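Local coordinates for mirolysin (PDB 6R7V), which probably cleaves proteins as a zinc-dependent pappalysin-family metallopeptidase of the metzincin clan, and is captured here as a latent zymogen whose metal is blocked by a cysteine, at residues R4-L10 against L163-F169; T125-S129 against C157-D161; D133-F137 against T179-V183; D234-Q238 against G260-N265. The protein carries 1 engineered substitution. One frame throughout, in Å; residues are numbered along the deposited sequence. Where two conformers were deposited one is given.

Contact 1: residues R4-L10 against L163-F169; sequences RTCGSEL and LLGYAQF. With ZN (zinc ion), chain D.
This is the cysteine-switch contact: the pro-segment 4-10, extended at Thr5 and Cys6, then bending at Gly7 and Ser8, lies beside edge strand 165-167 and delivers Cys6 to the zinc. The two segments run 36° apart, in roughly the same sense, the reverse of the antiparallel course that substrates usually take along this metzincin strand. CA spacings are 5.1 Å for Thr5-Leu163, 5.4 Å for Cys6-Gly165 and 4.6 Å for Gly7-Tyr166. Gly7 N donates to Gly165 O (3.1 Å); a CB on Gly7 would clash with Tyr166 CB. Cys6, with χ1 t, turns away from the strand, so SG binds zinc at 2.2 Å and also accepts from Ser8 N (3.3 Å). Ser8 OG (m) donates to Ala167 O at 2.8 Å; Leu164 N gives a weak bond to Thr5 OG1 (2.9 Å), itself hydrogen-bonded to Asp162 O. Leu10 CD1 makes a CH-π contact 3.8 Å from the Phe169 ring centroid. Strand 182-185 pairs antiparallel with strand 165-167, while helix 203-212 supplies zinc ligands His207 and His211, joined by His217.

Contact 2: residues T125-S129 against C157-D161; sequences TETFS and CNLGD
Neither segment forms a helix, and at most Cys157 belongs to a strand, yet they lie side by side with CA atoms 5.3 Å apart at Thr127-Asn158 and 5.2 Å at Phe128-Leu159, the register advancing in the same sense on both. Thr127 (φ/ψ -139/133) and Phe128 (-91/153) are extended, and Phe128 N donates an almost linear bond to Asn158 O (2.9 Å). Beyond this bond, water 1 donates to Phe128 O and Leu159 O, 2.7 Å from each, continuing the link where the backbones no longer meet directly. Gly160 sits at φ/ψ 101/-166, where a CB would be jammed against the preceding carbonyl and tight against Thr127 CG2.

Asn158, χ1 t, serves both segments, as an amide can: ND2 donates to Glu126 O (2.8 Å), while OD1 accepts from Gly160 N (3.1 Å). Phe128, χ1 m, supplies the apolar part, with CD1 3.7 Å from Cys157 CB and the ring centroid 4.8 Å from Cys157 SG, an oblique sulfur-aromatic contact; Phe128 CB lies 4.2 Å from Leu159 CD2. The bond from Gly160 N to Asn158 OD1 defines an Asx turn, by which the chain leaves the C-terminal end of strand 152-157 in the central sheet, with the 125-129 loop packed alongside.

Contact 3: residues D133-F137 against T179-V183; sequences DNVKF and TDGVV
Polar interactions converge on one buried amine. Residues 134-136 form a short 3-10 segment, introduced by Asp133 at positive φ (59/29) and closed by the bond from Lys136 N to Asp133 O (3.0 Å). From it Lys136 extends an m,t,t,t side chain toward the bend that leads into strand 182-185. Its NZ donates to Thr179 O (2.8 Å), forms a salt bridge with Asp133 OD1 (3.0 Å), and donates to water 2 (2.7 Å), which in turn donates to Gly181 O (2.9 Å). Asp133 OD1 also pairs with Tyr166 OH, and Thr179 OG1 with Gln168 OE1. Gly181, at φ/ψ 139/-162, has a conformation in which a CB would strike the carbonyl before it.

Apolar packing surrounds this charge. The CA atoms approach to 6.3 Å at Lys136-Thr179 and only 8.2 Å at Val135-Val183, a gap that side chains fill. Val183 (χ1 t) places CG2 3.8 Å from Val135 CG1 and 3.5 Å from Lys136 CE, so the long methylene chain works as a hydrophobic surface. On the Thr179 side, CD of Lys136 is 3.8 Å from Thr179 CB, and Phe137 CZ meets Thr179 CG2 at 3.5 Å.

A lysine can thus be buried because its ammonium is met by a carboxylate, a main-chain carbonyl and a water, tying the 3-10 turn to the approach of a sheet strand.

Contact 4: residues D234-Q238 against G260-N265; sequences DTPNQ and GVMFMN. With CA (calcium ion), chain C; CA (calcium ion), chain B.
Met262, Pro236 and Gln238 bear most of this buried contact between two irregular loops, which come closest at Pro236-Val261 (CA atoms 5.7 Å apart) and make no direct hydrogen bond. Met262, the centre of an inverse γ turn (φ/ψ -87/70) and first residue of a type I β turn ending at Asn265, reaches out with χ1 and χ2 both t. Its flexible thioether ends with CE 3.9 Å from Asp234 O; Asn265 ND2 gives SD a weak bond (3.7 Å), though the main polar partner of that side chain is Met267, just beyond the segment. Pro236 suits the place because its rigid, extended backbone (-54/140) offers a compact apolar ring, whose CD packs 4.0 Å from Met262 CE; Pro236 CG also makes van der Waals contact with Gly260 O (3.5 Å). Gln238, with χ1 and χ2 both t, lies along Val261, OE1 being 3.7 Å from Val261 CB, and NE2 bonds to Asp268. Water 3 replaces direct pairing, donating to Pro236 O (2.9 Å) and Gln238 OE1 (2.8 Å) and accepting from Met262 N (2.9 Å).

The opposing loop also binds calcium. Thr235 O and OG1 each bind the chain C ion at 2.5 Å, with Asp230 and Ile232; Gln238 O binds the chain B ion at 2.4 Å. Segment 260-265 probably leads into the metzincin Met-turn, around Met267. Phe92 of helix 90-93 touches Pro236 and Met262, helix 280-288 meets Asp234 and Thr235 through Lys280 and Gln282, and strand 269-270 follows.

How the contacts relate
Contacts 1, 2 and 3 form one continuous cluster, with centres 12 to 14 Å apart. Tyr166 OH probably bonds Asp133 OD1 (2.7 Å), and Gln168 OE1 Thr179 OG1 (2.7 Å), tying contact 1 to contact 3, alongside the pairing of strands 165-167 and 182-185. Ser129 N and Asn134 OD1 (2.9 Å) connect contacts 2 and 3, and Leu159 CD1 packs on Gly165 CA (3.8 Å) between contacts 2 and 1. Zinc is bound within contact 1, whereas the Val183 and Leu159 side chains lie about 12 and 11 Å from it. Contact 4, with the calcium ions, stands apart: its centre is 19 Å from that of contact 1 and 30 Å from that of contact 3, though the Asn265 side chain is about 10 Å from zinc.

Contact 1: residues R4-L10 against L163-F169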
loop_
_atom_site.group_PDB
_atom_site.type_symbol
_atom_site.label_atom_id
_atom_site.label_comp_id
_atom_site.label_asym_id
_atom_site.label_seq_id
_atom_site.Cartn_x
_atom_site.Cartn_y
_atom_site.Cartn_z
ATOM N N ARG A 4 -5.758 -1.034 13.615
ATOM C CA ARG A 4 -5.844 -0.632 12.208
ATOM C C ARG A 4 -6.874 -1.503 11.467
ATOM O O ARG A 4 -7.003 -2.692 11.769
ATOM C CB ARG A 4 -4.442 -0.719 11.565
ATOM C CG ARG A 4 -4.357 -0.640 10.050
ATOM C CD ARG A 4 -2.911 -0.712 9.514
ATOM N NE ARG A 4 -1.970 0.176 10.210
ATOM C CZ ARG A 4 -1.910 1.496 10.053
ATOM N NH1 ARG A 4 -2.762 2.118 9.238
ATOM N NH2 ARG A 4 -1.009 2.209 10.718
ATOM N N THR A 5 -7.651 -0.889 10.543
ATOM C CA THR A 5 -8.625 -1.607 9.708
ATOM C C THR A 5 -8.143 -1.523 8.274
ATOM O O THR A 5 -7.600 -0.496 7.854
ATOM C CB THR A 5 -10.027 -1.064 9.865
ATOM O OG1 THR A 5 -9.967 0.326 9.571
ATOM C CG2 THR A 5 -10.609 -1.310 11.251
ATOM N N CYS A 6 -8.306 -2.602 7.527
ATOM C CA CYS A 6 -7.823 -2.689 6.161
ATOM C C CYS A 6 -8.697 -3.609 5.362
ATOM O O CYS A 6 -9.072 -4.671 5.865
ATOM C CB CYS A 6 -6.371 -3.158 6.171
ATOM S SG CYS A 6 -5.646 -3.403 4.532
ATOM N N GLY A 7 -9.011 -3.232 4.131
ATOM C CA GLY A 7 -9.850 -4.082 3.299
ATOM C C GLY A 7 -9.066 -5.030 2.412
ATOM O O GLY A 7 -9.652 -5.608 1.485
ATOM N N SER A 8 -7.748 -5.226 2.670
ATOM C CA SER A 8 -6.933 -6.089 1.829
ATOM C C SER A 8 -6.356 -7.294 2.550
ATOM O O SER A 8 -5.193 -7.631 2.375
ATOM C CB SER A 8 -5.814 -5.290 1.184
ATOM O OG SER A 8 -6.350 -4.272 0.359
ATOM N N GLU A 9 -7.200 -8.004 3.281
ATOM C CA GLU A 9 -6.788 -9.246 3.910
ATOM C C GLU A 9 -6.879 -10.371 2.883
ATOM O O GLU A 9 -7.790 -10.373 2.054
ATOM C CB GLU A 9 -7.676 -9.552 5.130
ATOM C CG GLU A 9 -7.502 -8.556 6.276
ATOM C CD GLU A 9 -8.399 -8.676 7.496
ATOM O OE1 GLU A 9 -8.212 -7.879 8.445
ATOM O OE2 GLU A 9 -9.291 -9.556 7.505
ATOM N N LEU A 10 -5.981 -11.362 2.979
ATOM C CA LEU A 10 -5.995 -12.543 2.127
ATOM C C LEU A 10 -5.958 -13.792 2.983
ATOM O O LEU A 10 -4.905 -14.412 3.164
ATOM C CB LEU A 10 -4.841 -12.564 1.106
ATOM C CG LEU A 10 -4.873 -11.487 0.001
ATOM C CD1 LEU A 10 -3.598 -11.565 -0.851
ATOM C CD2 LEU A 10 -6.103 -11.642 -0.923
ATOM N N LEU A 163 -13.225 1.508 8.418
ATOM C CA LEU A 163 -12.191 1.265 7.412
ATOM C C LEU A 163 -11.184 2.425 7.196
ATOM O O LEU A 163 -11.580 3.550 6.897
ATOM C CB LEU A 163 -12.889 0.923 6.093
ATOM C CG LEU A 163 -12.026 0.406 4.942
ATOM C CD1 LEU A 163 -11.341 -0.893 5.307
ATOM C CD2 LEU A 163 -12.882 0.177 3.708
ATOM N N LEU A 164 -9.881 2.122 7.291
ATOM C CA LEU A 164 -8.836 3.134 7.073
ATOM C C LEU A 164 -8.387 3.206 5.618
ATOM O O LEU A 164 -7.952 4.272 5.164
ATOM C CB LEU A 164 -7.588 2.873 7.943
ATOM C CG LEU A 164 -7.760 2.868 9.473
ATOM C CD1 LEU A 164 -6.425 2.709 10.137
ATOM C CD2 LEU A 164 -8.428 4.116 9.983
ATOM N N GLY A 165 -8.407 2.077 4.923
ATOM C CA GLY A 165 -7.938 2.054 3.547
ATOM C C GLY A 165 -8.000 0.666 2.965
ATOM O O GLY A 165 -8.220 -0.316 3.696
ATOM N N TYR A 166 -7.812 0.575 1.645
ATOM C CA TYR A 166 -7.731 -0.713 0.971
ATOM C C TYR A 166 -6.982 -0.565 -0.346
ATOM O O TYR A 166 -6.917 0.524 -0.924
ATOM C CB TYR A 166 -9.106 -1.360 0.770
ATOM C CG TYR A 166 -10.023 -0.690 -0.226
ATOM C CD1 TYR A 166 -10.114 -1.150 -1.538
ATOM C CD2 TYR A 166 -10.888 0.329 0.171
ATOM C CE1 TYR A 166 -10.998 -0.572 -2.446
ATOM C CE2 TYR A 166 -11.791 0.896 -0.723
ATOM C CZ TYR A 166 -11.860 0.422 -2.023
ATOM O OH TYR A 166 -12.735 0.990 -2.917
ATOM N N ALA A 167 -6.409 -1.662 -0.819
ATOM C CA ALA A 167 -5.649 -1.678 -2.054
ATOM C C ALA A 167 -6.111 -2.796 -2.931
ATOM O O ALA A 167 -6.624 -3.802 -2.429
ATOM C CB ALA A 167 -4.171 -1.883 -1.729
ATOM N N GLN A 168 -5.801 -2.702 -4.215
ATOM C CA GLN A 168 -6.035 -3.800 -5.124
ATOM C C GLN A 168 -4.677 -4.480 -5.369
ATOM O O GLN A 168 -3.694 -3.805 -5.656
ATOM C CB GLN A 168 -6.694 -3.327 -6.441
ATOM C CG GLN A 168 -7.101 -4.528 -7.288
ATOM C CD GLN A 168 -7.891 -4.124 -8.497
ATOM O OE1 GLN A 168 -9.054 -3.780 -8.393
ATOM N NE2 GLN A 168 -7.266 -4.165 -9.655
ATOM N N PHE A 169 -4.618 -5.817 -5.272
ATOM C CA PHE A 169 -3.363 -6.538 -5.442
ATOM C C PHE A 169 -2.977 -6.719 -6.910
ATOM O O PHE A 169 -3.873 -6.819 -7.762
ATOM C CB PHE A 169 -3.492 -7.931 -4.805
ATOM C CG PHE A 169 -3.497 -7.937 -3.300
ATOM C CD1 PHE A 169 -4.688 -8.061 -2.595
ATOM C CD2 PHE A 169 -2.314 -7.827 -2.588
ATOM C CE1 PHE A 169 -4.700 -8.003 -1.197
ATOM C CE2 PHE A 169 -2.320 -7.823 -1.186
ATOM C CZ PHE A 169 -3.511 -7.930 -0.501
HETATM ZN ZN ZN D . -3.625 -4.216 4.938
#

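Contact 2: residues T125-S129 against C157-D161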
loop_
_atom_site.group_PDB
_atom_site.type_symbol
_atom_site.label_atom_id
_atom_site.label_comp_id
_atom_site.label_asym_id
_atom_site.label_seq_id
_atom_site.Cartn_x
_atom_site.Cartn_y
_atom_site.Cartn_z
ATOM N N THR A 125 -22.361 11.252 -2.624
ATOM C CA THR A 125 -22.185 10.048 -1.837
ATOM C C THR A 125 -21.638 10.424 -0.459
ATOM O O THR A 125 -20.626 11.117 -0.369
ATOM C CB THR A 125 -21.270 9.086 -2.594
ATOM O OG1 THR A 125 -21.900 8.757 -3.825
ATOM C CG2 THR A 125 -20.976 7.826 -1.812
ATOM N N GLU A 126 -22.322 9.999 0.607
ATOM C CA GLU A 126 -21.861 10.312 1.967
ATOM C C GLU A 126 -20.703 9.426 2.409
ATOM O O GLU A 126 -19.761 9.913 3.040
ATOM C CB GLU A 126 -23.010 10.181 2.959
ATOM C CG GLU A 126 -23.894 11.416 2.997
ATOM C CD GLU A 126 -24.649 11.612 4.297
ATOM O OE1 GLU A 126 -24.817 12.784 4.706
ATOM O OE2 GLU A 126 -25.062 10.604 4.917
ATOM N N THR A 127 -20.782 8.130 2.102
ATOM C CA THR A 127 -19.768 7.166 2.502
ATOM C C THR A 127 -19.498 6.197 1.352
ATOM O O THR A 127 -20.471 5.674 0.793
ATOM C CB THR A 127 -20.231 6.401 3.768
ATOM O OG1 THR A 127 -20.644 7.326 4.774
ATOM C CG2 THR A 127 -19.149 5.476 4.333
ATOM N N PHE A 128 -18.213 5.935 1.020
ATOM C CA PHE A 128 -17.880 5.020 -0.063
ATOM C C PHE A 128 -17.716 3.634 0.481
ATOM O O PHE A 128 -17.353 3.451 1.648
ATOM C CB PHE A 128 -16.623 5.483 -0.791
ATOM C CG PHE A 128 -16.946 6.680 -1.655
ATOM C CD1 PHE A 128 -16.841 7.969 -1.150
ATOM C CD2 PHE A 128 -17.481 6.514 -2.931
ATOM C CE1 PHE A 128 -17.221 9.074 -1.922
ATOM C CE2 PHE A 128 -17.845 7.613 -3.710
ATOM C CZ PHE A 128 -17.681 8.892 -3.217
ATOM N N SER A 129 -17.971 2.657 -0.375
ATOM C CA SER A 129 -17.948 1.246 -0.036
ATOM C C SER A 129 -16.822 0.529 -0.756
ATOM O O SER A 129 -16.676 0.658 -1.974
ATOM C CB SER A 129 -19.293 0.618 -0.408
ATOM O OG SER A 129 -19.228 -0.772 -0.671
ATOM N N CYS A 157 -11.160 9.576 0.374
ATOM C CA CYS A 157 -12.587 9.762 0.534
ATOM C C CYS A 157 -13.027 9.365 1.939
ATOM O O CYS A 157 -12.208 8.856 2.729
ATOM C CB CYS A 157 -13.322 8.917 -0.506
ATOM S SG CYS A 157 -13.172 7.133 -0.229
ATOM N N ASN A 158 -14.327 9.496 2.197
ATOM C CA ASN A 158 -14.889 9.009 3.451
ATOM C C ASN A 158 -15.215 7.514 3.326
ATOM O O ASN A 158 -16.142 7.158 2.607
ATOM C CB ASN A 158 -16.134 9.781 3.808
ATOM C CG ASN A 158 -16.741 9.297 5.092
ATOM O OD1 ASN A 158 -16.019 8.857 5.996
ATOM N ND2 ASN A 158 -18.077 9.363 5.190
ATOM N N LEU A 159 -14.444 6.643 4.020
ATOM C CA LEU A 159 -14.685 5.201 4.053
ATOM C C LEU A 159 -15.483 4.799 5.299
ATOM O O LEU A 159 -15.741 3.616 5.499
ATOM C CB LEU A 159 -13.363 4.435 3.996
ATOM C CG LEU A 159 -12.598 4.548 2.684
ATOM C CD1 LEU A 159 -11.263 3.839 2.793
ATOM C CD2 LEU A 159 -13.426 3.968 1.515
ATOM N N GLY A 160 -15.883 5.772 6.106
ATOM C CA GLY A 160 -16.739 5.531 7.269
ATOM C C GLY A 160 -16.022 5.492 8.597
ATOM O O GLY A 160 -14.856 5.872 8.689
ATOM N N ASP A 161 -16.706 5.000 9.633
ATOM C CA ASP A 161 -16.184 4.972 11.000
ATOM C C ASP A 161 -15.156 3.883 11.241
ATOM O O ASP A 161 -14.394 3.975 12.207
ATOM C CB ASP A 161 -17.338 4.762 11.996
ATOM C CG ASP A 161 -18.344 5.898 12.104
ATOM O OD1 ASP A 161 -19.318 5.756 12.880
ATOM O OD2 ASP A 161 -18.158 6.930 11.419
HETATM O O HOH W 1 -16.791 1.816 3.780
#

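Contact 3: residues D133-F137 against T179-V183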
loop_
_atom_site.group_PDB
_atom_site.type_symbol
_atom_site.label_atom_id
_atom_site.label_comp_id
_atom_site.label_asym_id
_atom_site.label_seq_id
_atom_site.Cartn_x
_atom_site.Cartn_y
_atom_site.Cartn_z
ATOM N N ASP A 133 -16.548 -0.447 -4.807
ATOM C CA ASP A 133 -15.445 0.294 -5.462
ATOM C C ASP A 133 -16.010 1.571 -6.105
ATOM O O ASP A 133 -15.479 2.082 -7.097
ATOM C CB ASP A 133 -14.726 -0.579 -6.529
ATOM C CG ASP A 133 -13.336 -1.049 -6.163
ATOM O OD1 ASP A 133 -12.737 -0.468 -5.226
ATOM O OD2 ASP A 133 -12.845 -1.980 -6.812
ATOM N N ASN A 134 -17.098 2.107 -5.530
ATOM C CA ASN A 134 -17.767 3.249 -6.133
ATOM C C ASN A 134 -16.911 4.533 -6.163
ATOM O O ASN A 134 -17.168 5.407 -7.005
ATOM C CB ASN A 134 -19.147 3.526 -5.506
ATOM C CG ASN A 134 -19.262 3.578 -3.985
ATOM O OD1 ASN A 134 -18.400 3.109 -3.229
ATOM N ND2 ASN A 134 -20.376 4.137 -3.500
ATOM N N VAL A 135 -15.868 4.641 -5.309
ATOM C CA VAL A 135 -15.049 5.870 -5.356
ATOM C C VAL A 135 -14.244 5.933 -6.675
ATOM O O VAL A 135 -13.755 7.000 -7.060
ATOM C CB VAL A 135 -14.114 5.964 -4.102
ATOM C CG1 VAL A 135 -12.916 5.012 -4.219
ATOM C CG2 VAL A 135 -13.613 7.393 -3.885
ATOM N N LYS A 136 -14.105 4.781 -7.353
ATOM C CA LYS A 136 -13.260 4.681 -8.537
ATOM C C LYS A 136 -14.028 4.881 -9.823
ATOM O O LYS A 136 -13.450 4.735 -10.906
ATOM C CB LYS A 136 -12.573 3.296 -8.553
ATOM C CG LYS A 136 -11.767 3.040 -7.297
ATOM C CD LYS A 136 -11.080 1.687 -7.365
ATOM C CE LYS A 136 -10.256 1.454 -6.107
ATOM N NZ LYS A 136 -9.838 0.027 -5.960
ATOM N N PHE A 137 -15.297 5.284 -9.722
ATOM C CA PHE A 137 -16.126 5.469 -10.900
ATOM C C PHE A 137 -16.888 6.772 -10.855
ATOM O O PHE A 137 -17.727 6.990 -9.967
ATOM C CB PHE A 137 -17.111 4.317 -11.048
ATOM C CG PHE A 137 -16.390 3.022 -11.319
ATOM C CD1 PHE A 137 -16.314 2.033 -10.346
ATOM C CD2 PHE A 137 -15.771 2.798 -12.551
ATOM C CE1 PHE A 137 -15.636 0.833 -10.604
ATOM C CE2 PHE A 137 -15.077 1.608 -12.798
ATOM C CZ PHE A 137 -15.043 0.626 -11.834
ATOM N N THR A 179 -9.704 -0.588 -11.743
ATOM C CA THR A 179 -9.855 -0.348 -10.292
ATOM C C THR A 179 -8.522 -0.562 -9.558
ATOM O O THR A 179 -8.478 -0.487 -8.320
ATOM C CB THR A 179 -10.960 -1.237 -9.723
ATOM O OG1 THR A 179 -10.750 -2.599 -10.111
ATOM C CG2 THR A 179 -12.327 -0.774 -10.135
ATOM N N ASP A 180 -7.417 -0.697 -10.315
ATOM C CA ASP A 180 -6.112 -0.840 -9.707
ATOM C C ASP A 180 -5.696 0.465 -9.015
ATOM O O ASP A 180 -5.951 1.565 -9.528
ATOM C CB ASP A 180 -5.055 -1.267 -10.737
ATOM C CG ASP A 180 -3.692 -1.492 -10.103
ATOM O OD1 ASP A 180 -3.610 -2.279 -9.131
ATOM O OD2 ASP A 180 -2.743 -0.835 -10.524
ATOM N N GLY A 181 -5.140 0.347 -7.810
ATOM C CA GLY A 181 -4.739 1.504 -7.035
ATOM C C GLY A 181 -5.080 1.331 -5.586
ATOM O O GLY A 181 -5.293 0.187 -5.113
ATOM N N VAL A 182 -5.096 2.474 -4.856
ATOM C CA VAL A 182 -5.333 2.421 -3.412
ATOM C C VAL A 182 -6.296 3.506 -2.993
ATOM O O VAL A 182 -6.418 4.557 -3.652
ATOM C CB VAL A 182 -4.042 2.455 -2.541
ATOM C CG1 VAL A 182 -3.045 1.363 -2.955
ATOM C CG2 VAL A 182 -3.374 3.824 -2.557
ATOM N N VAL A 183 -7.066 3.209 -1.931
ATOM C CA VAL A 183 -8.089 4.126 -1.409
ATOM C C VAL A 183 -7.762 4.359 0.056
ATOM O O VAL A 183 -7.568 3.381 0.812
ATOM C CB VAL A 183 -9.515 3.542 -1.570
ATOM C CG1 VAL A 183 -10.565 4.541 -1.096
ATOM C CG2 VAL A 183 -9.810 3.143 -3.023
HETATM O O HOH W 2 -7.935 -0.098 -4.004
#

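Contact 4: residues D234-Q238 against G260-N265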
loop_
_atom_site.group_PDB
_atom_site.type_symbol
_atom_site.label_atom_id
_atom_site.label_comp_id
_atom_site.label_asym_id
_atom_site.label_seq_id
_atom_site.Cartn_x
_atom_site.Cartn_y
_atom_site.Cartn_z
ATOM N N ASP A 234 12.135 -13.325 5.683
ATOM C CA ASP A 234 12.792 -12.579 6.756
ATOM C C ASP A 234 11.793 -11.824 7.664
ATOM O O ASP A 234 12.230 -11.166 8.621
ATOM C CB ASP A 234 13.891 -11.662 6.233
ATOM C CG ASP A 234 13.423 -10.554 5.338
ATOM O OD1 ASP A 234 12.193 -10.399 5.175
ATOM O OD2 ASP A 234 14.287 -9.794 4.835
ATOM N N THR A 235 10.461 -11.998 7.451
ATOM C CA THR A 235 9.494 -11.507 8.419
ATOM C C THR A 235 9.175 -12.725 9.316
ATOM O O THR A 235 8.705 -13.766 8.805
ATOM C CB THR A 235 8.248 -10.890 7.772
ATOM O OG1 THR A 235 7.743 -11.841 6.832
ATOM C CG2 THR A 235 8.546 -9.567 7.110
ATOM N N PRO A 236 9.457 -12.627 10.636
ATOM C CA PRO A 236 9.175 -13.773 11.532
ATOM C C PRO A 236 7.732 -14.249 11.436
ATOM O O PRO A 236 6.828 -13.419 11.345
ATOM C CB PRO A 236 9.435 -13.203 12.923
ATOM C CG PRO A 236 10.414 -12.066 12.702
ATOM C CD PRO A 236 10.009 -11.469 11.376
ATOM N N ASN A 237 7.517 -15.579 11.468
ATOM C CA ASN A 237 6.181 -16.165 11.495
ATOM C C ASN A 237 5.441 -15.569 12.670
ATOM O O ASN A 237 5.982 -15.459 13.776
ATOM C CB ASN A 237 6.251 -17.679 11.610
ATOM C CG ASN A 237 4.961 -18.403 11.341
ATOM O OD1 ASN A 237 3.903 -17.811 11.154
ATOM N ND2 ASN A 237 5.024 -19.720 11.322
ATOM N N GLN A 238 4.230 -15.129 12.442
ATOM C CA GLN A 238 3.511 -14.375 13.454
ATOM C C GLN A 238 2.089 -14.907 13.573
ATOM O O GLN A 238 1.504 -15.268 12.563
ATOM C CB GLN A 238 3.540 -12.883 13.018
ATOM C CG GLN A 238 2.798 -11.900 13.927
ATOM C CD GLN A 238 3.013 -10.457 13.531
ATOM O OE1 GLN A 238 4.092 -10.045 13.112
ATOM N NE2 GLN A 238 1.984 -9.660 13.641
ATOM N N GLY A 260 11.475 -11.939 18.663
ATOM C CA GLY A 260 10.023 -12.040 18.536
ATOM C C GLY A 260 9.464 -11.608 17.190
ATOM O O GLY A 260 10.095 -11.786 16.145
ATOM N N VAL A 261 8.254 -11.047 17.209
ATOM C CA VAL A 261 7.568 -10.662 15.981
ATOM C C VAL A 261 7.822 -9.205 15.622
ATOM O O VAL A 261 8.039 -8.347 16.465
ATOM C CB VAL A 261 6.068 -11.014 16.040
ATOM C CG1 VAL A 261 5.859 -12.519 16.298
ATOM C CG2 VAL A 261 5.311 -10.168 17.069
ATOM N N MET A 262 7.825 -8.935 14.327
ATOM C CA MET A 262 8.168 -7.611 13.807
ATOM C C MET A 262 6.929 -6.709 13.754
ATOM O O MET A 262 6.405 -6.359 12.679
ATOM C CB MET A 262 8.789 -7.791 12.419
ATOM C CG MET A 262 9.693 -6.709 12.044
ATOM S SD MET A 262 10.321 -7.078 10.390
ATOM C CE MET A 262 11.819 -7.960 10.737
ATOM N N PHE A 263 6.445 -6.325 14.942
ATOM C CA PHE A 263 5.205 -5.544 15.036
ATOM C C PHE A 263 5.361 -4.129 14.503
ATOM O O PHE A 263 4.349 -3.465 14.285
ATOM C CB PHE A 263 4.695 -5.508 16.479
ATOM C CG PHE A 263 5.647 -4.884 17.465
ATOM C CD1 PHE A 263 5.740 -3.499 17.589
ATOM C CD2 PHE A 263 6.468 -5.679 18.256
ATOM C CE1 PHE A 263 6.621 -2.924 18.500
ATOM C CE2 PHE A 263 7.342 -5.103 19.170
ATOM C CZ PHE A 263 7.425 -3.732 19.278
ATOM N N MET A 264 6.607 -3.678 14.278
ATOM C CA MET A 264 6.901 -2.340 13.740
ATOM C C MET A 264 7.042 -2.361 12.194
ATOM O O MET A 264 7.416 -1.358 11.586
ATOM C CB MET A 264 8.120 -1.697 14.432
ATOM C CG MET A 264 9.493 -2.316 14.164
ATOM S SD MET A 264 9.740 -4.058 14.598
ATOM C CE MET A 264 9.443 -4.008 16.362
ATOM N N ASN A 265 6.748 -3.502 11.592
ATOM C CA ASN A 265 6.689 -3.621 10.129
ATOM C C ASN A 265 5.478 -2.867 9.631
ATOM O O ASN A 265 4.409 -2.937 10.248
ATOM C CB ASN A 265 6.594 -5.087 9.742
ATOM C CG ASN A 265 6.851 -5.294 8.263
ATOM O OD1 ASN A 265 5.940 -5.191 7.447
ATOM N ND2 ASN A 265 8.110 -5.531 7.897
HETATM CA CA CA C . 7.110 -14.270 6.999
HETATM CA CA CA B . -0.466 -16.166 11.553
HETATM O O HOH W 3 6.664 -10.809 12.505
HETATM O O HOH W 4 5.789 -13.170 8.783
HETATM O O HOH W 5 1.354 -17.195 10.418
HETATM O O HOH W 6 4.963 -15.597 7.426
HETATM O O HOH W 7 7.893 -16.317 7.887
HETATM O O HOH W 8 6.724 -16.099 5.263
#